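Long-range contact in sugar ABC transporter, periplasmic sugar-binding protein (Caulobacter crescentus, PDB 4IRX), which binds myo-inositol in the periplasm and probably delivers it to an ABC transporter for uptake: residues K52-L57 / K76-A81. Residues are numbered along the deposited sequence; the frame is centred on the assembly and turned at random.
Sequences KQISDL and KALAGA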
loop_
_atom_site.group_PDB
_atom_site.type_symbol
_atom_site.label_atom_id
_atom_site.label_comp_id
_atom_site.label_asym_id
_atom_site.label_seq_id
_atom_site.Cartn_x
_atom_site.Cartn_y
_atom_site.Cartn_z
ATOM N N LYS A 52 -17.353 4.405 -8.985
ATOM C CA LYS A 52 -16.707 5.279 -9.957
ATOM C C LYS A 52 -15.605 4.515 -10.691
ATOM O O LYS A 52 -15.439 4.636 -11.915
ATOM C CB LYS A 52 -16.123 6.535 -9.298
ATOM C CG LYS A 52 -15.468 7.467 -10.298
ATOM C CD LYS A 52 -14.966 8.748 -9.659
ATOM C CE LYS A 52 -14.447 9.685 -10.719
ATOM N NZ LYS A 52 -13.299 9.056 -11.442
ATOM N N GLN A 53 -14.825 3.755 -9.940
ATOM C CA GLN A 53 -13.738 3.004 -10.559
ATOM C C GLN A 53 -14.297 2.010 -11.592
ATOM O O GLN A 53 -13.774 1.904 -12.702
ATOM C CB GLN A 53 -12.937 2.244 -9.498
ATOM C CG GLN A 53 -11.639 1.671 -10.054
ATOM C CD GLN A 53 -10.696 1.207 -8.974
ATOM O OE1 GLN A 53 -11.109 0.536 -8.009
ATOM N NE2 GLN A 53 -9.420 1.569 -9.114
ATOM N N ILE A 54 -15.351 1.284 -11.224
ATOM C CA ILE A 54 -16.009 0.336 -12.135
ATOM C C ILE A 54 -16.516 1.041 -13.401
ATOM O O ILE A 54 -16.268 0.585 -14.523
ATOM C CB ILE A 54 -17.162 -0.452 -11.433
ATOM C CG1 ILE A 54 -16.594 -1.408 -10.372
ATOM C CG2 ILE A 54 -18.020 -1.206 -12.474
ATOM C CD1 ILE A 54 -17.632 -2.021 -9.425
ATOM N N SER A 55 -17.183 2.180 -13.232
ATOM C CA SER A 55 -17.668 2.921 -14.397
ATOM C C SER A 55 -16.539 3.511 -15.246
ATOM O O SER A 55 -16.639 3.514 -16.477
ATOM C CB SER A 55 -18.691 3.998 -14.019
ATOM O OG SER A 55 -18.081 5.081 -13.347
ATOM N N ASP A 56 -15.460 3.968 -14.593
ATOM C CA ASP A 56 -14.246 4.403 -15.285
ATOM C C ASP A 56 -13.666 3.304 -16.171
ATOM O O ASP A 56 -13.266 3.565 -17.316
ATOM C CB ASP A 56 -13.150 4.760 -14.266
ATOM C CG ASP A 56 -13.347 6.117 -13.620
ATOM O OD1 ASP A 56 -14.232 6.877 -14.065
ATOM O OD2 ASP A 56 -12.590 6.427 -12.667
ATOM N N LEU A 57 -13.581 2.098 -15.611
ATOM C CA LEU A 57 -13.037 0.938 -16.308
ATOM C C LEU A 57 -13.918 0.526 -17.487
ATOM O O LEU A 57 -13.413 0.232 -18.583
ATOM C CB LEU A 57 -12.838 -0.226 -15.337
ATOM C CG LEU A 57 -11.730 -0.013 -14.283
ATOM C CD1 LEU A 57 -11.502 -1.272 -13.491
ATOM C CD2 LEU A 57 -10.455 0.421 -14.954
ATOM N N LYS A 76 -12.015 -7.475 -3.791
ATOM C CA LYS A 76 -13.117 -8.349 -4.198
ATOM C C LYS A 76 -14.152 -7.638 -5.041
ATOM O O LYS A 76 -14.705 -8.241 -5.973
ATOM C CB LYS A 76 -13.816 -8.934 -2.969
ATOM C CG LYS A 76 -12.959 -9.803 -2.091
ATOM C CD LYS A 76 -12.503 -11.041 -2.828
ATOM C CE LYS A 76 -11.856 -12.031 -1.869
ATOM N NZ LYS A 76 -12.788 -12.350 -0.759
ATOM N N ALA A 77 -14.426 -6.373 -4.736
ATOM C CA ALA A 77 -15.496 -5.628 -5.396
ATOM C C ALA A 77 -15.224 -5.342 -6.873
ATOM O O ALA A 77 -16.140 -5.138 -7.656
ATOM C CB ALA A 77 -15.793 -4.325 -4.652
ATOM N N LEU A 78 -13.960 -5.374 -7.260
ATOM C CA LEU A 78 -13.592 -5.089 -8.640
ATOM C C LEU A 78 -13.459 -6.347 -9.495
ATOM O O LEU A 78 -13.123 -6.264 -10.676
ATOM C CB LEU A 78 -12.287 -4.280 -8.670
ATOM C CG LEU A 78 -12.450 -2.751 -8.638
ATOM C CD1 LEU A 78 -12.915 -2.260 -9.986
ATOM C CD2 LEU A 78 -13.404 -2.300 -7.551
ATOM N N ALA A 79 -13.710 -7.516 -8.908
ATOM C CA ALA A 79 -13.548 -8.779 -9.625
ATOM C C ALA A 79 -14.511 -8.890 -10.814
ATOM O O ALA A 79 -14.144 -9.369 -11.890
ATOM C CB ALA A 79 -13.714 -9.964 -8.681
ATOM N N GLY A 80 -15.733 -8.407 -10.632
ATOM C CA GLY A 80 -16.730 -8.426 -11.693
ATOM C C GLY A 80 -16.337 -7.559 -12.881
ATOM O O GLY A 80 -16.456 -7.974 -14.045
ATOM N N ALA A 81 -15.850 -6.358 -12.601
ATOM C CA ALA A 81 -15.383 -5.482 -13.664
ATOM C C ALA A 81 -14.188 -6.081 -14.405
ATOM O O ALA A 81 -14.081 -5.984 -15.635
ATOM C CB ALA A 81 -15.038 -4.115 -13.094
#
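Ile54 carries CG1 anti to its carbonyl carbon (chi1 -68°), and this branch reaches both Leu78 and Ala81. Gln53 has CG anti to the backbone N (chi1 -169°). Its chain is extended beyond CG, and the Gln53 and Leu78 side chains cross at about a right angle. Leu78 meets the side chains of Gln53, Ile54 and Leu57. Its CD1 sits 3.8 Å from Ile54 CG1 and 3.9 Å from Leu57 CD1. Leu57 also crosses Leu78 at about a right angle. The Gln53 oxygen OE1 lies 3.6 Å from Leu78 CG, a van der Waals contact with the branch point of the leucine. The polar work of this buried amide is done elsewhere. OE1 accepts from Thr73 N, while NE2 donates to Ser14 OG and Ala71 O, which fixes the rotation of the amide. An alanine in place of Leu78 would probably open a gap between Ile54, Leu57 and the Gln53 amide. Three residues after Leu78, Ala81 CB packs 4.1 Å from Ile54 CG1. The small side chain lets the backbones come close here, with Ile54 CA and Ala81 CA 6.0 Å apart. At the outer margin, Ile54 CD1 lies 3.9 Å from Ala77 O. Leu57 and Gln53 also touch strand 67-70, which links the two helices in sequence. The contact packs helix 50-62 against the start of helix 79-87 and the type I turn, Lys76 to Ala79, that leads into it, beside the parallel strands of one lobe, an arrangement typical of the Rossmann-like alpha/beta lobes of periplasmic sugar-binding proteins.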